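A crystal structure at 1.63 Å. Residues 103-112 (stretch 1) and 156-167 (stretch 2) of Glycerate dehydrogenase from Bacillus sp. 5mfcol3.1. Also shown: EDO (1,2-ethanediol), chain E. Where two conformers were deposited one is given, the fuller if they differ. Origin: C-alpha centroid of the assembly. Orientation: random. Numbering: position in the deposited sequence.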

# COMPACT_ATOMS: atom_id res chain seq x y z
N ALA A 103 2.99 -11.13 -1.37
CA ALA A 103 2.07 -10.74 -0.30
C ALA A 103 2.13 -9.24 -0.04
O ALA A 103 1.08 -8.59 0.12
N GLU A 104 3.33 -8.66 -0.02
CA GLU A 104 3.40 -7.21 0.15
C GLU A 104 2.78 -6.49 -1.04
O GLU A 104 2.15 -5.44 -0.87
N HIS A 105 2.92 -7.05 -2.25
CA HIS A 105 2.32 -6.42 -3.41
C HIS A 105 0.81 -6.41 -3.33
O HIS A 105 0.17 -5.49 -3.86
N VAL A 106 0.20 -7.43 -2.71
CA VAL A 106 -1.24 -7.42 -2.54
C VAL A 106 -1.66 -6.16 -1.79
O VAL A 106 -2.63 -5.49 -2.17
N PHE A 107 -0.92 -5.81 -0.74
CA PHE A 107 -1.26 -4.62 0.03
C PHE A 107 -0.88 -3.35 -0.72
O PHE A 107 -1.60 -2.36 -0.64
N ALA A 108 0.21 -3.38 -1.49
CA ALA A 108 0.52 -2.25 -2.37
C ALA A 108 -0.64 -1.96 -3.31
O ALA A 108 -1.09 -0.81 -3.44
N LEU A 109 -1.17 -3.00 -3.96
CA LEU A 109 -2.29 -2.81 -4.88
C LEU A 109 -3.56 -2.39 -4.15
O LEU A 109 -4.27 -1.49 -4.61
N LEU A 110 -3.86 -3.05 -3.03
CA LEU A 110 -5.07 -2.74 -2.27
C LEU A 110 -5.09 -1.28 -1.85
O LEU A 110 -6.10 -0.59 -2.01
N PHE A 111 -3.97 -0.79 -1.31
CA PHE A 111 -3.90 0.60 -0.89
C PHE A 111 -3.95 1.55 -2.09
O PHE A 111 -4.60 2.60 -2.03
N ALA A 112 -3.28 1.19 -3.19
CA ALA A 112 -3.32 2.03 -4.38
C ALA A 112 -4.75 2.18 -4.91
O ALA A 112 -5.15 3.26 -5.34
N THR A 156 0.83 -16.10 3.68
CA THR A 156 1.62 -14.91 3.98
C THR A 156 0.74 -13.67 3.99
O THR A 156 0.87 -12.82 4.88
N VAL A 157 -0.18 -13.57 3.03
CA VAL A 157 -1.14 -12.47 3.03
C VAL A 157 -1.97 -12.51 4.31
O VAL A 157 -2.22 -11.47 4.94
N ALA A 158 -2.41 -13.70 4.71
CA ALA A 158 -3.21 -13.81 5.93
C ALA A 158 -2.44 -13.31 7.15
O ALA A 158 -3.01 -12.66 8.03
N GLU A 159 -1.14 -13.60 7.22
CA GLU A 159 -0.35 -13.15 8.37
C GLU A 159 -0.34 -11.63 8.44
O GLU A 159 -0.52 -11.04 9.52
N ILE A 160 -0.09 -10.98 7.31
CA ILE A 160 -0.11 -9.52 7.27
C ILE A 160 -1.50 -9.00 7.60
O ILE A 160 -1.65 -8.04 8.37
N ALA A 161 -2.53 -9.62 7.02
CA ALA A 161 -3.90 -9.18 7.29
C ALA A 161 -4.26 -9.33 8.77
O ALA A 161 -4.86 -8.43 9.36
N ASN A 162 -3.94 -10.49 9.36
CA ASN A 162 -4.41 -10.77 10.72
C ASN A 162 -3.80 -9.81 11.72
O ASN A 162 -4.39 -9.53 12.77
N ALA A 163 -2.64 -9.25 11.39
CA ALA A 163 -1.98 -8.28 12.25
C ALA A 163 -2.26 -6.83 11.84
O ALA A 163 -1.98 -5.92 12.63
N PHE A 164 -2.80 -6.60 10.63
CA PHE A 164 -3.58 -5.40 10.36
C PHE A 164 -4.92 -5.42 11.10
O PHE A 164 -5.67 -4.45 11.00
N GLN A 165 -5.21 -6.49 11.85
CA GLN A 165 -6.50 -6.67 12.51
C GLN A 165 -7.64 -6.66 11.49
O GLN A 165 -8.55 -5.84 11.53
N MET A 166 -7.54 -7.59 10.54
CA MET A 166 -8.60 -7.87 9.58
C MET A 166 -9.21 -9.23 9.90
O MET A 166 -8.60 -10.05 10.60
N LYS A 167 -10.42 -9.47 9.41
CA LYS A 167 -11.02 -10.80 9.46
C LYS A 167 -10.61 -11.52 8.19
O LYS A 167 -10.82 -11.00 7.09

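Two helices meet here at 54°, their axes 9.3 Å apart at closest approach, and what joins them is shape: no hydrogen bond crosses, and 443 Å² is buried between the two stretches, counting both sides. The backbones come nearest where Ala103 CA lies 4.9 Å from Val157 CA, a spacing that suits a residue whose whole side chain is one methyl. Ala103 points toward the second stretch, and its CB meets Thr156 CG2 at 3.5 Å, Val157 CG2 at 3.7 Å and Ile160 CD1 at 4.0 Å. One turn on, Val106 (chi1 t) adds its CG2 at 3.9 Å from Val157 CG2.

The main bump is Phe107, with chi1 m, which gives up more area to the contact than any other residue. Its ring enters a hollow made by Val157, Ile160, Ala161, Phe164 and Met166. Ile160 (m, t) lies over one face: its CG2 sits 3.6 Å from the Phe107 ring centroid, a CH-pi contact, while its CD1 reaches back to Ala103. Val157 O and Met166 SD lie at the ring edge, the sulfur 4.3 Å from Phe107 CE2. At Ala161 the ring tip comes close to the backbone, with Phe107 CZ 3.8 Å from Ala161 N and 4.2 Å from Ala161 CB.

Beyond the helix end, Phe164 extends the hollow, its chi1 off-well at -106°. Its ring runs nearly parallel to that of Phe107, 7° between planes, but slid so far that the two barely overlap. Phe111 (chi1 m) starts out sideways, yet its end swings nearer, bringing CZ to 3.5 Å from Phe164 CZ.

No polar side chain bonds across the seam. Glu104 CB points away and its carboxylate is satisfied elsewhere in the structure, as is Thr156 OG1. A 1,2-ethanediol, probably from the crystallisation liquor, donates from O1 to Phe164 O at 3.1 Å.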

# COMPACT_ATOMS: atom_id res chain seq x y z
CB ALA A 103 2.39 -11.52 0.97
CB GLU A 104 4.85 -6.77 0.36
CG GLU A 104 5.38 -7.18 1.71
CD GLU A 104 6.76 -6.65 2.04
OE1 GLU A 104 7.21 -5.67 1.40
OE2 GLU A 104 7.40 -7.22 2.96
CB HIS A 105 2.76 -7.15 -4.69
CG HIS A 105 2.64 -6.33 -5.92
ND1 HIS A 105 3.56 -5.35 -6.25
CD2 HIS A 105 1.74 -6.36 -6.93
CE1 HIS A 105 3.23 -4.82 -7.42
NE2 HIS A 105 2.12 -5.41 -7.85
CB VAL A 106 -1.71 -8.68 -1.78
CG1 VAL A 106 -3.16 -8.55 -1.34
CG2 VAL A 106 -1.53 -9.94 -2.65
CB PHE A 107 -0.62 -4.69 1.42
CG PHE A 107 -1.30 -5.68 2.30
CD1 PHE A 107 -0.96 -7.03 2.27
CD2 PHE A 107 -2.33 -5.27 3.13
CE1 PHE A 107 -1.62 -7.94 3.05
CE2 PHE A 107 -3.00 -6.19 3.93
CZ PHE A 107 -2.64 -7.51 3.90
CB ALA A 108 1.80 -2.53 -3.18
CB LEU A 109 -2.54 -4.09 -5.66
CG LEU A 109 -1.49 -4.43 -6.70
CD1 LEU A 109 -1.75 -5.84 -7.25
CD2 LEU A 109 -1.50 -3.40 -7.84
CB LEU A 110 -5.16 -3.66 -1.05
CG LEU A 110 -6.20 -3.35 0.03
CD1 LEU A 110 -7.61 -3.33 -0.53
CD2 LEU A 110 -6.09 -4.37 1.16
CB PHE A 111 -2.63 0.83 -0.07
CG PHE A 111 -2.71 0.37 1.36
CD1 PHE A 111 -3.80 0.73 2.17
CD2 PHE A 111 -1.70 -0.41 1.91
CE1 PHE A 111 -3.87 0.29 3.50
CE2 PHE A 111 -1.76 -0.85 3.21
CZ PHE A 111 -2.84 -0.48 4.02
CB ALA A 112 -2.40 1.45 -5.46
CB THR A 156 2.78 -14.77 2.98
OG1 THR A 156 3.52 -15.99 2.92
CG2 THR A 156 3.72 -13.66 3.42
CB VAL A 157 -2.02 -12.52 1.78
CG1 VAL A 157 -3.20 -11.53 1.90
CG2 VAL A 157 -1.19 -12.21 0.53
CB ALA A 158 -3.66 -15.26 6.15
CB GLU A 159 1.08 -13.66 8.29
CG GLU A 159 1.27 -15.13 8.41
CD GLU A 159 2.75 -15.48 8.36
OE1 GLU A 159 3.53 -14.87 9.11
OE2 GLU A 159 3.12 -16.35 7.54
CB ILE A 160 0.37 -9.01 5.90
CG1 ILE A 160 1.82 -9.44 5.64
CG2 ILE A 160 0.23 -7.50 5.83
CD1 ILE A 160 2.26 -9.17 4.24
CB ALA A 161 -4.89 -9.97 6.43
CB ASN A 162 -4.08 -12.22 11.12
CG ASN A 162 -5.25 -13.18 10.87
OD1 ASN A 162 -6.39 -12.89 11.23
ND2 ASN A 162 -4.95 -14.33 10.27
CB ALA A 163 -0.48 -8.56 12.29
CB PHE A 164 -3.88 -5.26 8.87
CG PHE A 164 -3.08 -4.21 8.17
CD1 PHE A 164 -3.37 -2.87 8.33
CD2 PHE A 164 -2.06 -4.57 7.30
CE1 PHE A 164 -2.64 -1.91 7.66
CE2 PHE A 164 -1.33 -3.61 6.62
CZ PHE A 164 -1.63 -2.28 6.80
CB GLN A 165 -6.73 -5.63 13.62
CG GLN A 165 -5.72 -5.71 14.76
CD GLN A 165 -5.77 -7.03 15.50
OE1 GLN A 165 -4.77 -7.73 15.61
NE2 GLN A 165 -6.95 -7.38 16.01
CB MET A 166 -8.06 -7.87 8.15
CG MET A 166 -7.40 -6.56 7.78
SD MET A 166 -6.63 -6.57 6.19
CE MET A 166 -8.06 -6.57 5.14
CB LYS A 167 -12.54 -10.72 9.56
CG LYS A 167 -13.04 -9.49 10.28
CD LYS A 167 -14.20 -9.81 11.20
CE LYS A 167 -14.55 -8.61 12.08
NZ LYS A 167 -15.61 -8.94 13.07
C1 EDO E . -3.57 -2.17 13.18
O1 EDO E . -4.29 -1.88 11.97
C2 EDO E . -3.21 -0.87 13.89
O2 EDO E . -4.40 -0.28 14.43